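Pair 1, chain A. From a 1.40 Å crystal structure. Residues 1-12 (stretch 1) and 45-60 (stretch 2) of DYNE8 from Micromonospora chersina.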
# COMPACT_ATOMS: atom_id res chain seq x y z
N PRO A 1 -5.92 20.53 -8.55
CA PRO A 1 -5.04 19.69 -7.70
C PRO A 1 -3.63 20.32 -7.51
O PRO A 1 -3.19 21.09 -8.37
CB PRO A 1 -4.97 18.35 -8.47
CG PRO A 1 -5.42 18.64 -9.85
CD PRO A 1 -6.29 19.88 -9.82
N ASP A 2 -2.96 20.02 -6.38
CA ASP A 2 -1.59 20.48 -6.08
C ASP A 2 -0.47 19.77 -6.86
O ASP A 2 0.65 20.25 -6.95
CB ASP A 2 -1.29 20.47 -4.57
CG ASP A 2 -1.44 19.07 -3.91
OD1 ASP A 2 -1.95 18.11 -4.55
OD2 ASP A 2 -1.06 18.94 -2.71
N HIS A 3 -0.78 18.60 -7.43
CA HIS A 3 0.15 17.99 -8.36
C HIS A 3 -0.66 17.77 -9.62
O HIS A 3 -1.89 17.46 -9.58
CB HIS A 3 0.68 16.62 -7.90
CG HIS A 3 1.72 16.70 -6.83
ND1 HIS A 3 1.42 17.15 -5.57
CD2 HIS A 3 3.04 16.42 -6.84
CE1 HIS A 3 2.53 17.16 -4.84
NE2 HIS A 3 3.52 16.70 -5.58
N GLU A 4 0.02 17.95 -10.72
CA GLU A 4 -0.53 17.69 -12.03
C GLU A 4 0.06 16.39 -12.53
O GLU A 4 1.21 16.02 -12.20
CB GLU A 4 -0.18 18.85 -12.96
CG GLU A 4 -0.96 18.72 -14.26
CD GLU A 4 -2.49 18.65 -13.95
OE1 GLU A 4 -3.13 19.70 -13.70
OE2 GLU A 4 -3.00 17.50 -13.84
N LEU A 5 -0.67 15.68 -13.40
CA LEU A 5 -0.21 14.46 -14.04
C LEU A 5 0.10 14.71 -15.47
O LEU A 5 -0.80 15.14 -16.23
CB LEU A 5 -1.37 13.44 -13.96
CG LEU A 5 -1.13 12.13 -14.74
CD1 LEU A 5 0.10 11.36 -14.22
CD2 LEU A 5 -2.43 11.28 -14.58
N VAL A 6 1.33 14.44 -15.90
CA VAL A 6 1.73 14.69 -17.26
C VAL A 6 2.17 13.39 -17.88
O VAL A 6 3.09 12.71 -17.40
CB VAL A 6 2.94 15.65 -17.33
CG1 VAL A 6 3.28 15.88 -18.74
CG2 VAL A 6 2.52 16.94 -16.64
N VAL A 7 1.37 12.93 -18.89
CA VAL A 7 1.70 11.70 -19.57
C VAL A 7 1.99 11.94 -21.03
O VAL A 7 1.42 12.87 -21.62
CB VAL A 7 0.57 10.63 -19.45
CG1 VAL A 7 0.16 10.37 -18.00
CG2 VAL A 7 -0.72 11.00 -20.30
N CYS A 8 2.79 11.05 -21.61
CA CYS A 8 2.80 10.98 -23.07
C CYS A 8 3.45 9.72 -23.53
O CYS A 8 3.91 8.92 -22.75
CB CYS A 8 3.40 12.19 -23.71
SG CYS A 8 5.08 12.28 -23.32
N GLY A 9 3.47 9.54 -24.87
CA GLY A 9 4.06 8.34 -25.37
C GLY A 9 4.31 8.42 -26.86
O GLY A 9 4.00 9.40 -27.49
N ALA A 10 4.90 7.36 -27.34
CA ALA A 10 5.33 7.35 -28.73
C ALA A 10 5.55 5.91 -29.16
O ALA A 10 5.55 4.96 -28.36
CB ALA A 10 6.57 8.24 -28.88
N PRO A 11 5.83 5.73 -30.48
CA PRO A 11 5.94 4.33 -30.89
C PRO A 11 7.21 3.62 -30.48
O PRO A 11 7.22 2.39 -30.44
CB PRO A 11 5.89 4.41 -32.47
CG PRO A 11 5.18 5.60 -32.73
CD PRO A 11 5.52 6.61 -31.61
N ASP A 12 8.29 4.32 -30.19
CA ASP A 12 9.53 3.66 -29.79
C ASP A 12 10.40 4.68 -29.05
O ASP A 12 10.02 5.84 -28.94
CB ASP A 12 10.29 3.04 -31.01
CG ASP A 12 10.52 4.01 -32.13
OD1 ASP A 12 10.81 5.23 -31.97
OD2 ASP A 12 10.43 3.49 -33.27
N ALA A 45 -4.58 12.99 -25.99
CA ALA A 45 -3.96 12.57 -27.24
C ALA A 45 -3.10 11.31 -27.09
O ALA A 45 -2.81 10.65 -28.07
CB ALA A 45 -3.03 13.74 -27.71
N HIS A 46 -2.66 10.92 -25.91
CA HIS A 46 -1.79 9.81 -25.63
C HIS A 46 -2.48 8.80 -24.74
O HIS A 46 -2.24 8.62 -23.57
CB HIS A 46 -0.50 10.35 -24.91
CG HIS A 46 0.32 11.15 -25.84
ND1 HIS A 46 0.31 12.52 -25.90
CD2 HIS A 46 1.08 10.73 -26.87
CE1 HIS A 46 1.12 12.91 -26.88
NE2 HIS A 46 1.61 11.84 -27.46
N ARG A 47 -3.40 8.08 -25.37
CA ARG A 47 -4.24 7.05 -24.71
C ARG A 47 -4.51 5.94 -25.71
O ARG A 47 -4.58 6.24 -26.91
CB ARG A 47 -5.46 7.66 -24.07
CG ARG A 47 -6.45 8.37 -25.09
CD ARG A 47 -7.43 9.29 -24.28
NE ARG A 47 -8.43 9.87 -25.17
CZ ARG A 47 -9.67 9.32 -25.32
NH1 ARG A 47 -10.14 8.41 -24.47
NH2 ARG A 47 -10.43 9.83 -26.28
N GLY A 48 -4.62 4.75 -25.18
CA GLY A 48 -4.87 3.58 -26.07
C GLY A 48 -3.62 2.72 -26.11
O GLY A 48 -3.00 2.47 -25.09
N ASP A 49 -3.22 2.36 -27.32
CA ASP A 49 -1.96 1.55 -27.47
C ASP A 49 -0.83 2.56 -27.69
O ASP A 49 -0.67 3.18 -28.72
CB ASP A 49 -2.14 0.72 -28.77
CG ASP A 49 -1.13 -0.40 -28.90
OD1 ASP A 49 -0.10 -0.39 -28.19
OD2 ASP A 49 -1.42 -1.32 -29.73
N VAL A 50 -0.14 2.81 -26.62
CA VAL A 50 0.90 3.85 -26.61
C VAL A 50 2.15 3.06 -26.22
O VAL A 50 2.38 2.70 -25.05
CB VAL A 50 0.64 4.85 -25.50
CG1 VAL A 50 1.76 5.85 -25.49
CG2 VAL A 50 -0.69 5.65 -25.66
N PRO A 51 2.99 2.66 -27.18
CA PRO A 51 4.04 1.66 -26.91
C PRO A 51 5.07 2.07 -25.85
O PRO A 51 5.19 1.29 -24.88
CB PRO A 51 4.65 1.44 -28.35
CG PRO A 51 3.44 1.80 -29.30
CD PRO A 51 2.80 2.99 -28.61
N ALA A 52 5.69 3.21 -26.02
CA ALA A 52 6.76 3.74 -25.13
C ALA A 52 6.09 4.92 -24.38
O ALA A 52 5.46 5.80 -24.95
CB ALA A 52 7.94 4.27 -25.99
N ARG A 53 6.26 4.87 -23.03
CA ARG A 53 5.47 5.79 -22.16
C ARG A 53 6.31 6.56 -21.14
O ARG A 53 7.27 6.01 -20.57
CB ARG A 53 4.43 4.96 -21.42
CG ARG A 53 3.41 4.22 -22.30
CD ARG A 53 2.33 3.52 -21.50
NE ARG A 53 1.35 2.92 -22.42
CZ ARG A 53 0.12 2.53 -22.04
NH1 ARG A 53 -0.33 2.66 -20.78
NH2 ARG A 53 -0.68 1.93 -23.00
N PHE A 54 5.87 7.74 -20.91
CA PHE A 54 6.42 8.65 -19.86
C PHE A 54 5.25 9.06 -19.06
O PHE A 54 4.19 9.47 -19.58
CB PHE A 54 7.08 9.87 -20.51
CG PHE A 54 7.40 11.00 -19.57
CD1 PHE A 54 6.45 11.94 -19.34
CD2 PHE A 54 8.65 11.05 -18.98
CE1 PHE A 54 6.69 13.01 -18.48
CE2 PHE A 54 8.92 12.13 -18.11
CZ PHE A 54 7.95 13.08 -17.87
N ALA A 55 5.40 9.16 -17.70
CA ALA A 55 4.39 9.84 -16.89
C ALA A 55 5.08 10.43 -15.66
O ALA A 55 5.93 9.71 -15.08
CB ALA A 55 3.32 8.81 -16.39
N ALA A 56 4.66 11.61 -15.25
CA ALA A 56 5.25 12.23 -14.06
C ALA A 56 4.17 12.97 -13.37
O ALA A 56 3.31 13.66 -13.96
CB ALA A 56 6.35 13.19 -14.50
N ALA A 57 4.26 12.95 -12.03
CA ALA A 57 3.45 13.82 -11.21
C ALA A 57 4.32 15.02 -10.83
O ALA A 57 5.40 14.80 -10.28
CB ALA A 57 3.03 13.07 -9.96
N VAL A 58 3.83 16.20 -11.08
CA VAL A 58 4.67 17.40 -10.90
C VAL A 58 3.91 18.49 -10.18
O VAL A 58 2.69 18.61 -10.27
CB VAL A 58 5.20 17.90 -12.28
CG1 VAL A 58 6.03 16.79 -13.04
CG2 VAL A 58 4.02 18.43 -13.14
N ARG A 59 4.67 19.36 -9.47
CA ARG A 59 4.04 20.48 -8.79
C ARG A 59 3.85 21.70 -9.66
O ARG A 59 2.93 22.46 -9.46
CB ARG A 59 4.79 20.85 -7.48
CG ARG A 59 4.68 19.75 -6.43
CD ARG A 59 5.12 20.23 -5.03
NE ARG A 59 6.38 20.97 -5.10
CZ ARG A 59 6.71 22.02 -4.32
NH1 ARG A 59 5.87 22.49 -3.39
NH2 ARG A 59 7.88 22.61 -4.50
N ASP A 60 4.66 21.82 -10.69
CA ASP A 60 4.69 23.01 -11.55
C ASP A 60 5.52 22.79 -12.78
O ASP A 60 6.09 21.71 -12.93
CB ASP A 60 5.22 24.25 -10.75
CG ASP A 60 6.59 24.05 -10.18
OD1 ASP A 60 7.38 23.18 -10.59
OD2 ASP A 60 6.91 24.83 -9.22

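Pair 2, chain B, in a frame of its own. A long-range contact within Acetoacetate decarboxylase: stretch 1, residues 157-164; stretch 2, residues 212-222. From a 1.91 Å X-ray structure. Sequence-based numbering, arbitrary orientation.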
# COMPACT_ATOMS: atom_id res chain seq x y z
N THR B 157 -6.63 -9.90 9.07
CA THR B 157 -7.20 -8.97 10.03
C THR B 157 -6.59 -9.24 11.40
O THR B 157 -6.61 -10.37 11.90
CB THR B 157 -8.71 -9.14 10.11
OG1 THR B 157 -9.28 -9.08 8.79
CG2 THR B 157 -9.27 -8.02 10.99
N LEU B 158 -6.06 -8.20 12.02
CA LEU B 158 -5.49 -8.33 13.36
C LEU B 158 -6.55 -8.06 14.43
O LEU B 158 -6.82 -8.91 15.29
CB LEU B 158 -4.32 -7.37 13.52
CG LEU B 158 -3.17 -7.61 12.52
CD1 LEU B 158 -2.30 -6.34 12.48
CD2 LEU B 158 -2.39 -8.84 12.91
N PHE B 159 -7.14 -6.86 14.41
CA PHE B 159 -8.33 -6.65 15.22
C PHE B 159 -9.15 -5.50 14.66
O PHE B 159 -8.70 -4.75 13.79
CB PHE B 159 -8.00 -6.44 16.70
CG PHE B 159 -7.24 -5.18 17.03
CD1 PHE B 159 -7.91 -3.99 17.37
CD2 PHE B 159 -5.85 -5.18 17.08
CE1 PHE B 159 -7.21 -2.84 17.72
CE2 PHE B 159 -5.14 -4.03 17.42
CZ PHE B 159 -5.84 -2.85 17.76
N ARG B 160 -10.41 -5.48 15.06
CA ARG B 160 -11.34 -4.42 14.72
C ARG B 160 -11.86 -3.80 16.01
O ARG B 160 -12.07 -4.51 16.99
CB ARG B 160 -12.54 -4.94 13.94
CG ARG B 160 -12.18 -5.83 12.77
CD ARG B 160 -13.38 -6.66 12.35
NE ARG B 160 -14.46 -5.83 11.83
CZ ARG B 160 -15.70 -6.28 11.65
NH1 ARG B 160 -16.02 -7.53 11.99
NH2 ARG B 160 -16.62 -5.49 11.14
N LEU B 161 -12.05 -2.49 16.00
CA LEU B 161 -12.59 -1.73 17.13
C LEU B 161 -13.67 -0.80 16.63
O LEU B 161 -13.60 -0.30 15.50
CB LEU B 161 -11.58 -0.82 17.81
CG LEU B 161 -10.39 -1.34 18.56
CD1 LEU B 161 -9.73 -0.12 19.20
CD2 LEU B 161 -10.81 -2.38 19.58
N GLY B 162 -14.62 -0.50 17.51
CA GLY B 162 -15.65 0.46 17.16
C GLY B 162 -16.28 1.04 18.41
O GLY B 162 -16.12 0.51 19.52
N LEU B 163 -16.99 2.13 18.22
CA LEU B 163 -17.66 2.85 19.30
C LEU B 163 -18.95 3.44 18.76
O LEU B 163 -18.92 4.09 17.70
CB LEU B 163 -16.78 3.98 19.83
CG LEU B 163 -17.30 4.72 21.04
CD1 LEU B 163 -17.27 3.78 22.24
CD2 LEU B 163 -16.44 5.95 21.27
N THR B 164 -20.06 3.26 19.48
CA THR B 164 -21.28 4.04 19.25
C THR B 164 -21.36 5.02 20.41
O THR B 164 -21.51 4.62 21.57
CB THR B 164 -22.53 3.18 19.21
OG1 THR B 164 -22.41 2.21 18.17
CG2 THR B 164 -23.74 4.05 18.93
N ILE B 212 -13.45 14.43 24.41
CA ILE B 212 -13.66 13.05 24.83
C ILE B 212 -15.14 12.69 24.69
O ILE B 212 -16.04 13.46 25.12
CB ILE B 212 -13.19 12.85 26.27
CG1 ILE B 212 -11.73 13.27 26.41
CG2 ILE B 212 -13.36 11.43 26.70
CD1 ILE B 212 -11.28 13.40 27.89
N TRP B 213 -15.39 11.51 24.10
CA TRP B 213 -16.72 10.93 23.96
C TRP B 213 -16.69 9.47 24.39
O TRP B 213 -15.80 8.73 24.00
CB TRP B 213 -17.23 11.04 22.52
CG TRP B 213 -17.28 12.47 22.04
CD1 TRP B 213 -16.25 13.19 21.51
CD2 TRP B 213 -18.42 13.33 22.02
NE1 TRP B 213 -16.67 14.46 21.19
CE2 TRP B 213 -18.01 14.57 21.47
CE3 TRP B 213 -19.75 13.19 22.44
CZ2 TRP B 213 -18.86 15.67 21.35
CZ3 TRP B 213 -20.61 14.29 22.30
CH2 TRP B 213 -20.17 15.49 21.74
N ALA B 214 -17.68 9.07 25.17
CA ALA B 214 -17.79 7.70 25.65
C ALA B 214 -18.92 7.01 24.90
O ALA B 214 -19.79 7.66 24.32
CB ALA B 214 -18.07 7.65 27.16
N GLY B 215 -18.94 5.69 24.93
CA GLY B 215 -20.00 5.01 24.22
C GLY B 215 -19.89 3.52 24.34
O GLY B 215 -19.21 2.99 25.22
N GLU B 216 -20.68 2.85 23.51
CA GLU B 216 -20.77 1.41 23.55
C GLU B 216 -19.67 0.84 22.67
O GLU B 216 -19.65 1.15 21.47
CB GLU B 216 -22.12 0.93 23.06
CG GLU B 216 -22.29 -0.58 23.17
CD GLU B 216 -23.51 -1.10 22.45
OE1 GLU B 216 -24.15 -0.32 21.71
OE2 GLU B 216 -23.83 -2.29 22.60
N PRO B 217 -18.71 0.12 23.21
CA PRO B 217 -17.58 -0.35 22.40
C PRO B 217 -17.82 -1.70 21.76
O PRO B 217 -18.68 -2.48 22.17
CB PRO B 217 -16.45 -0.48 23.42
CG PRO B 217 -17.16 -0.87 24.70
CD PRO B 217 -18.49 -0.11 24.65
N PHE B 218 -16.99 -2.01 20.77
CA PHE B 218 -16.89 -3.38 20.33
C PHE B 218 -15.46 -3.61 19.89
O PHE B 218 -14.75 -2.68 19.50
CB PHE B 218 -17.88 -3.74 19.22
CG PHE B 218 -17.30 -3.67 17.85
CD1 PHE B 218 -16.53 -4.69 17.33
CD2 PHE B 218 -17.57 -2.57 17.06
CE1 PHE B 218 -16.00 -4.60 16.05
CE2 PHE B 218 -17.04 -2.46 15.79
CZ PHE B 218 -16.26 -3.48 15.28
N ILE B 219 -15.01 -4.84 20.06
CA ILE B 219 -13.70 -5.23 19.62
C ILE B 219 -13.83 -6.65 19.07
O ILE B 219 -14.58 -7.46 19.62
CB ILE B 219 -12.67 -5.14 20.77
CG1 ILE B 219 -11.32 -5.69 20.31
CG2 ILE B 219 -13.18 -5.90 21.99
CD1 ILE B 219 -10.21 -5.32 21.27
N GLU B 220 -13.08 -6.96 18.03
CA GLU B 220 -13.09 -8.31 17.48
C GLU B 220 -11.66 -8.61 17.12
O GLU B 220 -11.08 -7.94 16.26
CB GLU B 220 -14.01 -8.44 16.26
CG GLU B 220 -13.96 -9.80 15.56
CD GLU B 220 -14.79 -9.84 14.30
OE1 GLU B 220 -16.02 -9.87 14.42
OE2 GLU B 220 -14.20 -9.83 13.20
N LEU B 221 -11.09 -9.58 17.82
CA LEU B 221 -9.72 -9.99 17.56
C LEU B 221 -9.72 -10.97 16.40
O LEU B 221 -10.57 -11.85 16.30
CB LEU B 221 -9.15 -10.64 18.81
CG LEU B 221 -8.95 -9.72 20.01
CD1 LEU B 221 -8.67 -10.56 21.23
CD2 LEU B 221 -7.84 -8.72 19.77
N GLY B 222 -8.71 -10.86 15.54
CA GLY B 222 -8.45 -11.83 14.50
C GLY B 222 -7.43 -12.87 14.90
O GLY B 222 -7.15 -13.08 16.09
O HOH W 1 -20.91 -0.10 19.28

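Both pairs are two neighbouring antiparallel strands. Fourteen central residues superpose with an RMSD of 0.5 Å over N, CA and C. The strand directions differ by 167° in pair 1 and by 139° in pair 2, so pair 2 departs further from strict antiparallel alignment. The contact buries 923 Å² in pair 1 and 753 Å² in pair 2.

The backbone ladder is shared. V6(A), C8(A) and A10(A) match R160(B), G162(B) and T164(B). Their partners A56(A), F54(A) and A52(A) match E220(B), F218(B) and E216(B). Each of these pairings makes two backbone hydrogen bonds. In V6(A) with A56(A), V6(A) N to A56(A) O and A56(A) N to V6(A) O are both 2.9 Å. In R160(B) with E220(B), R160(B) N to E220(B) O and E220(B) N to R160(B) O are both 2.8 Å. These bonds do not depend on side chains, so the ladder tolerates very different residues.

The side chains of these hydrogen-bonded pairs share one face of the sheet. V6(A) and A56(A) are small and apolar. V6(A) reaches along its face instead, with CG2 4.1 Å from V58(A) CG2. At the matched site pair 2 has a salt bridge, R160(B) NH1 to E220(B) OE2 at 3.2 Å. The salt bridge joins the two side chains of the pairing directly; V6(A) and A56(A) make no comparable side-chain contact with each other.

The next site has phenylalanine in both pairs, F54(A) and F218(B), but its partner differs. In pair 1 C8(A) has a side chain, and its SG lies 4.2 Å from F54(A) CB. F54(A) has chi1 at 167° (t). In pair 2 the partner is G162(B). F218(B) has chi1 at 97°, between wells, and its ring lies with G162(B) N over one face. An ideal CB on G162(B) would be 2.3 Å from F218(B) CE2, a clash. The ring therefore uses space that a side chain would need. C8(A) also packs against H46(A), with its CB 3.8 Å from the ring centroid, over the face.

At the last matched site on this face, A10(A) and A52(A) are both alanine. T164(B) and E216(B) are larger and polar, and a water joins T164(B) OG1 (3.0 Å) to E216(B) O (2.8 Å).

The non-hydrogen-bonded pairs occupy the other face. V7(A) meets A55(A), with CG1 3.9 Å from CB. The matched L161(B) and I219(B) are both larger and come closer, L161(B) CD2 to I219(B) CG1 at 3.4 Å. L5(A) and A57(A) match F159(B) and L221(B). In pair 2, F159(B) CB is 3.8 Å from L221(B) CD2.

G9(A) and R53(A) match L163(B) and P217(B). An ideal CB on G9(A) would be 2.0 Å from V50(A) CG1 and 2.7 Å from A52(A) O, both clashes. In pair 2 the site holds a leucine, and L163(B) CD1 lies 3.4 Å from G215(B) C. Each pair has a glycine on its first strand, but at different positions.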